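Local coordinates for AxyAgu115A (PDB 6NPS), which acts as a family GH115 alpha-glucuronidase, a hydrolase that probably removes glucuronic acid branches from arabinoglucuronoxylan, at residues I796-F801 and S828-F833; F801-A806 and F847-F852. The protein carries 3 engineered substitutions. All blocks are in the same frame, centred on the assembly; numbering follows the deposited sequence.

Contact 1. Residues I796-F801 and S828-F833; sequences IEAEHF and SAIKAF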
ATOM      1  N   ILE A 796     -13.484  21.573  18.873  1.00 35.42           N
ATOM      2  CA  ILE A 796     -14.709  22.149  19.423  1.00 39.82           C
ATOM      3  C   ILE A 796     -15.868  21.690  18.556  1.00 38.46           C
ATOM      4  O   ILE A 796     -15.870  21.959  17.354  1.00 36.43           O
ATOM      5  CB  ILE A 796     -14.654  23.686  19.418  1.00 38.50           C
ATOM      6  CG1 ILE A 796     -13.513  24.200  20.297  1.00 37.85           C
ATOM      7  CG2 ILE A 796     -15.994  24.262  19.862  1.00 38.61           C
ATOM      8  CD1 ILE A 796     -13.225  25.671  20.100  1.00 39.52           C
ATOM      9  N   GLU A 797     -16.852  21.007  19.138  1.00 39.59           N
ATOM     10  CA  GLU A 797     -18.087  20.852  18.377  1.00 37.93           C
ATOM     11  C   GLU A 797     -18.788  22.207  18.346  1.00 36.40           C
ATOM     12  O   GLU A 797     -18.822  22.933  19.347  1.00 37.80           O
ATOM     13  CB  GLU A 797     -18.989  19.762  18.948  1.00 39.86           C
ATOM     14  CG  GLU A 797     -18.261  18.461  19.255  1.00 51.65           C
ATOM     15  CD  GLU A 797     -18.245  17.422  18.120  1.00 64.13           C
ATOM     16  OE1 GLU A 797     -18.390  17.760  16.921  1.00 66.28           O
ATOM     17  OE2 GLU A 797     -18.076  16.229  18.456  1.00 71.41           O
ATOM     18  N   ALA A 798     -19.281  22.575  17.162  1.00 32.38           N
ATOM     19  CA  ALA A 798     -19.719  23.942  16.924  1.00 33.71           C
ATOM     20  C   ALA A 798     -20.854  24.343  17.860  1.00 30.88           C
ATOM     21  O   ALA A 798     -21.034  25.529  18.152  1.00 34.71           O
ATOM     22  CB  ALA A 798     -20.130  24.083  15.436  1.00 34.21           C
ATOM     23  N   GLU A 799     -21.637  23.378  18.326  1.00 30.86           N
ATOM     24  CA  GLU A 799     -22.716  23.674  19.258  1.00 39.11           C
ATOM     25  C   GLU A 799     -22.216  24.154  20.628  1.00 37.40           C
ATOM     26  O   GLU A 799     -22.984  24.784  21.366  1.00 35.06           O
ATOM     27  CB  GLU A 799     -23.589  22.424  19.370  1.00 47.89           C
ATOM     28  CG  GLU A 799     -24.147  22.117  20.701  1.00 59.91           C
ATOM     29  CD  GLU A 799     -24.736  20.723  20.798  1.00 64.30           C
ATOM     30  OE1 GLU A 799     -25.158  20.152  19.765  1.00 53.77           O
ATOM     31  OE2 GLU A 799     -24.818  20.221  21.943  1.00 76.47           O
ATOM     32  N   HIS A 800     -20.939  23.953  20.953  1.00 33.07           N
ATOM     33  CA  HIS A 800     -20.412  24.344  22.280  1.00 38.01           C
ATOM     34  C   HIS A 800     -19.810  25.753  22.306  1.00 39.35           C
ATOM     35  O   HIS A 800     -18.746  26.003  22.885  1.00 38.07           O
ATOM     36  CB  HIS A 800     -19.411  23.296  22.758  1.00 35.95           C
ATOM     37  CG  HIS A 800     -20.058  21.983  23.040  1.00 38.31           C
ATOM     38  ND1 HIS A 800     -19.481  20.773  22.729  1.00 40.51           N
ATOM     39  CD2 HIS A 800     -21.275  21.696  23.562  1.00 40.71           C
ATOM     40  CE1 HIS A 800     -20.309  19.794  23.049  1.00 40.97           C
ATOM     41  NE2 HIS A 800     -21.405  20.328  23.558  1.00 42.59           N
ATOM     42  N   PHE A 801     -20.533  26.715  21.730  1.00 36.69           N
ATOM     43  CA  PHE A 801     -20.169  28.109  21.894  1.00 34.18           C
ATOM     44  C   PHE A 801     -20.517  28.586  23.295  1.00 40.54           C
ATOM     45  O   PHE A 801     -21.443  28.083  23.938  1.00 41.20           O
ATOM     46  CB  PHE A 801     -20.878  28.979  20.870  1.00 38.43           C
ATOM     47  CG  PHE A 801     -22.338  28.724  20.773  1.00 35.75           C
ATOM     48  CD1 PHE A 801     -22.831  27.886  19.794  1.00 41.33           C
ATOM     49  CD2 PHE A 801     -23.221  29.335  21.641  1.00 38.54           C
ATOM     50  CE1 PHE A 801     -24.189  27.654  19.671  1.00 39.86           C
ATOM     51  CE2 PHE A 801     -24.590  29.097  21.535  1.00 41.70           C
ATOM     52  CZ  PHE A 801     -25.069  28.256  20.522  1.00 33.96           C
ATOM     53  N   SER A 828     -23.437  17.738  15.654  1.00 34.56           N
ATOM     54  CA  SER A 828     -24.505  18.613  15.168  1.00 37.81           C
ATOM     55  C   SER A 828     -23.842  19.721  14.370  1.00 34.90           C
ATOM     56  O   SER A 828     -22.639  19.670  14.084  1.00 35.57           O
ATOM     57  CB  SER A 828     -25.358  19.171  16.321  1.00 40.92           C
ATOM     58  OG  SER A 828     -24.592  20.061  17.127  1.00 39.74           O
ATOM     59  N   ALA A 829     -24.619  20.740  14.028  1.00 31.50           N
ATOM     60  CA  ALA A 829     -24.071  21.828  13.247  1.00 29.08           C
ATOM     61  C   ALA A 829     -24.818  23.078  13.654  1.00 30.76           C
ATOM     62  O   ALA A 829     -25.900  23.004  14.228  1.00 33.18           O
ATOM     63  CB  ALA A 829     -24.232  21.593  11.718  1.00 31.43           C
ATOM     64  N   ILE A 830     -24.248  24.225  13.332  1.00 34.87           N
ATOM     65  CA  ILE A 830     -24.949  25.482  13.573  1.00 36.33           C
ATOM     66  C   ILE A 830     -25.113  26.168  12.230  1.00 34.82           C
ATOM     67  O   ILE A 830     -24.275  26.021  11.338  1.00 31.00           O
ATOM     68  CB  ILE A 830     -24.222  26.395  14.585  1.00 35.29           C
ATOM     69  CG1 ILE A 830     -22.838  26.813  14.059  1.00 31.22           C
ATOM     70  CG2 ILE A 830     -24.098  25.723  15.969  1.00 33.73           C
ATOM     71  CD1 ILE A 830     -22.187  27.877  14.933  1.00 35.09           C
ATOM     72  N   LYS A 831     -26.217  26.887  12.076  1.00 33.27           N
ATOM     73  CA  LYS A 831     -26.549  27.548  10.823  1.00 34.59           C
ATOM     74  C   LYS A 831     -27.364  28.790  11.159  1.00 35.14           C
ATOM     75  O   LYS A 831     -28.166  28.769  12.089  1.00 36.98           O
ATOM     76  CB  LYS A 831     -27.315  26.592   9.889  1.00 31.83           C
ATOM     77  CG  LYS A 831     -27.671  27.225   8.557  1.00 40.76           C
ATOM     78  CD  LYS A 831     -28.501  26.285   7.685  1.00 43.28           C
ATOM     79  CE  LYS A 831     -28.837  26.954   6.374  1.00 48.14           C
ATOM     80  NZ  LYS A 831     -29.644  26.090   5.467  1.00 48.26           N
ATOM     81  N   ALA A 832     -27.153  29.869  10.417  1.00 36.14           N
ATOM     82  CA  ALA A 832     -27.896  31.094  10.681  1.00 39.41           C
ATOM     83  C   ALA A 832     -29.295  31.037  10.078  1.00 36.57           C
ATOM     84  O   ALA A 832     -29.479  30.576   8.955  1.00 34.03           O
ATOM     85  CB  ALA A 832     -27.157  32.315  10.134  1.00 37.87           C
ATOM     86  N   PHE A 833     -30.285  31.522  10.830  1.00 38.41           N
ATOM     87  CA  PHE A 833     -31.654  31.672  10.321  1.00 38.35           C
ATOM     88  C   PHE A 833     -32.110  33.110  10.535  1.00 36.11           C
ATOM     89  O   PHE A 833     -31.836  33.686  11.599  1.00 37.76           O
ATOM     90  CB  PHE A 833     -32.644  30.729  11.039  1.00 35.81           C
ATOM     91  CG  PHE A 833     -32.474  29.294  10.679  1.00 42.01           C
ATOM     92  CD1 PHE A 833     -33.324  28.678   9.756  1.00 43.59           C
ATOM     93  CD2 PHE A 833     -31.458  28.540  11.258  1.00 41.31           C
ATOM     94  CE1 PHE A 833     -33.141  27.336   9.407  1.00 40.85           C
ATOM     95  CE2 PHE A 833     -31.281  27.213  10.920  1.00 42.04           C
ATOM     96  CZ  PHE A 833     -32.114  26.607  10.001  1.00 40.75           C
TER
HETATM   97  O   HOH W   1     -20.436  18.755  15.705  1.00 46.56           O
HETATM   98  O   HOH W   2     -22.069  20.735  17.269  1.00 44.23           O

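Contact 2. Residues F801-A806 and F847-F852; sequences FATQKA and FVEYHF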
ATOM      1  N   PHE A 801     -20.533  26.715  21.730  1.00 36.69           N
ATOM      2  CA  PHE A 801     -20.169  28.109  21.894  1.00 34.18           C
ATOM      3  C   PHE A 801     -20.517  28.586  23.295  1.00 40.54           C
ATOM      4  O   PHE A 801     -21.443  28.083  23.938  1.00 41.20           O
ATOM      5  CB  PHE A 801     -20.878  28.979  20.870  1.00 38.43           C
ATOM      6  CG  PHE A 801     -22.338  28.724  20.773  1.00 35.75           C
ATOM      7  CD1 PHE A 801     -22.831  27.886  19.794  1.00 41.33           C
ATOM      8  CD2 PHE A 801     -23.221  29.335  21.641  1.00 38.54           C
ATOM      9  CE1 PHE A 801     -24.189  27.654  19.671  1.00 39.86           C
ATOM     10  CE2 PHE A 801     -24.590  29.097  21.535  1.00 41.70           C
ATOM     11  CZ  PHE A 801     -25.069  28.256  20.522  1.00 33.96           C
ATOM     12  N   ALA A 802     -19.772  29.585  23.757  1.00 40.29           N
ATOM     13  CA  ALA A 802     -19.978  30.137  25.084  1.00 42.22           C
ATOM     14  C   ALA A 802     -21.133  31.121  25.100  1.00 44.47           C
ATOM     15  O   ALA A 802     -21.844  31.213  26.100  1.00 40.18           O
ATOM     16  CB  ALA A 802     -18.691  30.824  25.580  1.00 38.40           C
ATOM     17  N   THR A 803     -21.336  31.858  24.018  1.00 41.58           N
ATOM     18  CA  THR A 803     -22.451  32.786  23.952  1.00 43.59           C
ATOM     19  C   THR A 803     -22.729  33.071  22.488  1.00 41.20           C
ATOM     20  O   THR A 803     -21.981  32.640  21.611  1.00 37.24           O
ATOM     21  CB  THR A 803     -22.161  34.077  24.731  1.00 52.10           C
ATOM     22  OG1 THR A 803     -23.397  34.751  24.988  1.00 62.45           O
ATOM     23  CG2 THR A 803     -21.222  34.992  23.965  1.00 47.81           C
ATOM     24  N   GLN A 804     -23.824  33.784  22.237  1.00 40.30           N
ATOM     25  CA  GLN A 804     -24.242  34.089  20.874  1.00 40.96           C
ATOM     26  C   GLN A 804     -25.032  35.382  20.905  1.00 46.60           C
ATOM     27  O   GLN A 804     -25.622  35.748  21.926  1.00 48.54           O
ATOM     28  CB  GLN A 804     -25.062  32.955  20.262  1.00 41.86           C
ATOM     29  CG  GLN A 804     -26.519  32.841  20.703  1.00 49.46           C
ATOM     30  CD  GLN A 804     -27.204  31.644  20.037  1.00 56.15           C
ATOM     31  OE1 GLN A 804     -27.332  31.585  18.807  1.00 60.89           O
ATOM     32  NE2 GLN A 804     -27.660  30.682  20.862  1.00 49.45           N
ATOM     33  N   LYS A 805     -25.009  36.113  19.799  1.00 44.43           N
ATOM     34  CA  LYS A 805     -25.794  37.331  19.742  1.00 43.44           C
ATOM     35  C   LYS A 805     -26.676  37.269  18.513  1.00 44.48           C
ATOM     36  O   LYS A 805     -26.188  37.022  17.398  1.00 41.55           O
ATOM     37  CB  LYS A 805     -24.927  38.589  19.735  1.00 45.28           C
ATOM     38  CG  LYS A 805     -25.722  39.823  20.180  1.00 54.79           C
ATOM     39  CD  LYS A 805     -24.828  41.004  20.514  1.00 67.78           C
ATOM     40  CE  LYS A 805     -23.713  40.612  21.513  1.00 72.66           C
ATOM     41  NZ  LYS A 805     -23.058  41.752  22.234  1.00 74.95           N
ATOM     42  N   ALA A 806     -27.972  37.442  18.732  1.00 39.34           N
ATOM     43  CA  ALA A 806     -28.911  37.541  17.631  1.00 45.63           C
ATOM     44  C   ALA A 806     -29.084  39.010  17.256  1.00 49.86           C
ATOM     45  O   ALA A 806     -28.675  39.911  17.991  1.00 46.70           O
ATOM     46  CB  ALA A 806     -30.245  36.903  18.017  1.00 44.47           C
ATOM     47  N   PHE A 847     -23.800  36.261  15.485  1.00 34.77           N
ATOM     48  CA  PHE A 847     -22.548  35.559  15.741  1.00 37.89           C
ATOM     49  C   PHE A 847     -22.701  34.562  16.883  1.00 37.11           C
ATOM     50  O   PHE A 847     -23.656  34.610  17.667  1.00 37.51           O
ATOM     51  CB  PHE A 847     -21.363  36.531  15.990  1.00 37.12           C
ATOM     52  CG  PHE A 847     -21.435  37.355  17.251  1.00 42.59           C
ATOM     53  CD1 PHE A 847     -21.023  36.828  18.464  1.00 43.20           C
ATOM     54  CD2 PHE A 847     -21.807  38.697  17.205  1.00 42.70           C
ATOM     55  CE1 PHE A 847     -21.041  37.583  19.610  1.00 48.09           C
ATOM     56  CE2 PHE A 847     -21.822  39.467  18.360  1.00 47.86           C
ATOM     57  CZ  PHE A 847     -21.431  38.903  19.566  1.00 49.31           C
ATOM     58  N   VAL A 848     -21.762  33.619  16.921  1.00 34.98           N
ATOM     59  CA  VAL A 848     -21.530  32.757  18.076  1.00 36.79           C
ATOM     60  C   VAL A 848     -20.114  33.036  18.542  1.00 38.70           C
ATOM     61  O   VAL A 848     -19.246  33.419  17.752  1.00 36.12           O
ATOM     62  CB  VAL A 848     -21.721  31.247  17.788  1.00 36.01           C
ATOM     63  CG1 VAL A 848     -23.217  30.940  17.619  1.00 34.50           C
ATOM     64  CG2 VAL A 848     -20.928  30.811  16.558  1.00 31.33           C
ATOM     65  N   GLU A 849     -19.886  32.858  19.834  1.00 36.68           N
ATOM     66  CA  GLU A 849     -18.598  33.187  20.429  1.00 40.81           C
ATOM     67  C   GLU A 849     -18.065  31.990  21.205  1.00 40.50           C
ATOM     68  O   GLU A 849     -18.758  31.449  22.067  1.00 40.49           O
ATOM     69  CB  GLU A 849     -18.742  34.416  21.333  1.00 40.49           C
ATOM     70  CG  GLU A 849     -17.476  34.888  22.047  1.00 48.53           C
ATOM     71  CD  GLU A 849     -17.746  36.155  22.879  1.00 58.35           C
ATOM     72  OE1 GLU A 849     -18.034  37.214  22.281  1.00 62.63           O
ATOM     73  OE2 GLU A 849     -17.691  36.087  24.127  1.00 62.44           O
ATOM     74  N   TYR A 850     -16.826  31.610  20.907  1.00 37.18           N
ATOM     75  CA  TYR A 850     -16.124  30.511  21.551  1.00 37.60           C
ATOM     76  C   TYR A 850     -15.007  31.071  22.413  1.00 41.50           C
ATOM     77  O   TYR A 850     -14.372  32.064  22.043  1.00 45.00           O
ATOM     78  CB  TYR A 850     -15.552  29.547  20.507  1.00 33.28           C
ATOM     79  CG  TYR A 850     -16.597  28.993  19.593  1.00 36.52           C
ATOM     80  CD1 TYR A 850     -17.194  27.778  19.862  1.00 34.49           C
ATOM     81  CD2 TYR A 850     -17.005  29.691  18.454  1.00 37.28           C
ATOM     82  CE1 TYR A 850     -18.152  27.265  19.040  1.00 33.00           C
ATOM     83  CE2 TYR A 850     -17.969  29.175  17.633  1.00 36.62           C
ATOM     84  CZ  TYR A 850     -18.545  27.973  17.937  1.00 32.60           C
ATOM     85  OH  TYR A 850     -19.519  27.457  17.137  1.00 37.26           O
ATOM     86  N   HIS A 851     -14.789  30.465  23.580  1.00 37.79           N
ATOM     87  CA  HIS A 851     -13.725  30.885  24.487  1.00 35.70           C
ATOM     88  C   HIS A 851     -12.688  29.777  24.531  1.00 38.16           C
ATOM     89  O   HIS A 851     -13.052  28.604  24.638  1.00 38.59           O
ATOM     90  CB  HIS A 851     -14.263  31.173  25.906  1.00 38.92           C
ATOM     91  CG  HIS A 851     -15.108  32.407  25.987  1.00 47.89           C
ATOM     92  ND1 HIS A 851     -15.822  32.756  27.114  1.00 51.08           N
ATOM     93  CD2 HIS A 851     -15.364  33.369  25.066  1.00 50.43           C
ATOM     94  CE1 HIS A 851     -16.469  33.887  26.890  1.00 53.85           C
ATOM     95  NE2 HIS A 851     -16.210  34.279  25.654  1.00 53.59           N
ATOM     96  N   PHE A 852     -11.409  30.131  24.427  1.00 41.77           N
ATOM     97  CA  PHE A 852     -10.384  29.092  24.450  1.00 43.13           C
ATOM     98  C   PHE A 852      -9.076  29.659  24.988  1.00 44.51           C
ATOM     99  O   PHE A 852      -8.813  30.866  24.881  1.00 47.70           O
ATOM    100  CB  PHE A 852     -10.177  28.450  23.053  1.00 42.10           C
ATOM    101  CG  PHE A 852      -9.594  29.378  22.021  1.00 45.20           C
ATOM    102  CD1 PHE A 852      -8.235  29.356  21.736  1.00 44.64           C
ATOM    103  CD2 PHE A 852     -10.408  30.264  21.320  1.00 46.73           C
ATOM    104  CE1 PHE A 852      -7.693  30.214  20.767  1.00 48.53           C
ATOM    105  CE2 PHE A 852      -9.880  31.122  20.365  1.00 46.45           C
ATOM    106  CZ  PHE A 852      -8.520  31.100  20.086  1.00 47.91           C
TER

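Contact 1. Residues I796-F801 and S828-F833
A type I beta turn, Glu797 to His800, ends strand 794-797 of the C-terminal GH115 domain and lies beside Ser828 to Ile830 of the neighbouring strand. The turn is closed by His800 N donating to Glu797 O at 2.8 Å. Ala798 directs its CB at the strand, with its CA nearest that of Ala829; Glu799, whose CA is nearest that of Ile830, reaches the strand through its carboxylate. The polar half centres on Ser828, whose OG sits in the crowded position between backbone N and carbonyl carbon (chi1 67°). This OG donates to Glu799 OE1 over 2.7 Å, on the anti lone pair, away from the other carboxylate oxygen; the Glu799 chain, extended beyond CG, carries it there. A water donates to the same Ser828 OG at 2.6 Å and accepts from Glu799 N at 2.9 Å, so the hydroxyl is linked to both side chain and backbone of one residue. A second water accepts from Ser828 N and lies 2.6 Å from Glu797 OE1. Ile830 carries the apolar half: CG1 reaches Ala798 CB at 4.1 Å, and CG2 comes to the edge of the Phe801 ring, 4.2 Å from CE1. Leu941 packs on both Ala798 and Ile830. With a donor and an acceptor role both filled, the Ser828 hydroxyl has a defined proton direction, and its donation to Glu799 would be consistent with an ionised carboxylate.

Contact 2. Residues F801-A806 and F847-F852
Lys805 lies alongside Phe847 in an antiparallel hydrogen-bonded pair, and its side chain runs beside that ring, pointing the same way. CB stands over one face, offset toward the rim and 3.8 Å from the ring centroid, a CH-pi contact. CD lies 4.0 Å from Phe847 CE2; the bend at chi3 (-52°) then brings CE to 3.5 Å from Phe847 CZ. NZ, at the tip, makes no contact with the Glu849 carboxylate. An alanine in place of Phe847 would remove this ring and would probably leave the aliphatic part of Lys805 without its apolar support, and Tyr933 without the ring it meets. The backbones of strands 803-805 and 847-852 run at 157°, joined here by Lys805 N to Phe847 O (2.9 Å) and by the reciprocal bond. At the other end a classic beta bulge sets Ala802 and Thr803 against Glu849, whose O accepts from Ala802 N at 2.7 Å, nearly along the C=O axis, and from Thr803 N at 3.3 Å, on a lone pair. On the opposite face from Lys805, Val848 CG1 lies over one face of the Phe801 ring, offset toward its rim, in a CH-pi contact, while Phe801 CB lies over Tyr850. Ala802 CB is centred over the His851 imidazole, which donates from NE2 to Glu849 OE2. Buried His851 ND1 has no partner in the model, consistent with a neutral imidazole, although the nearby carboxylate, also paired with Arg931, might shift its ionisation.

From the N terminus, the chain leaves strand 794-797 through 796-801 and passes straight into 801-806, so the two contacts share Phe801. It then runs along strand 814-821 and returns at 828-833, closing contact 1 after 26 intervening residues; 847-852 follows and closes contact 2 after 40. The segments alternate, so the two loops cross rather than nest. Tyr850 OH, 2.7 Å from Ala798 O in a probable hydrogen bond, joins contact 2 to the turn of contact 1. Ile830 CD1 packs 3.6 Å from Val848 CG2, bringing strand 828-833, paired with 814-821 and 940-948, against strand 847-854, paired with 803-808 and 926-934.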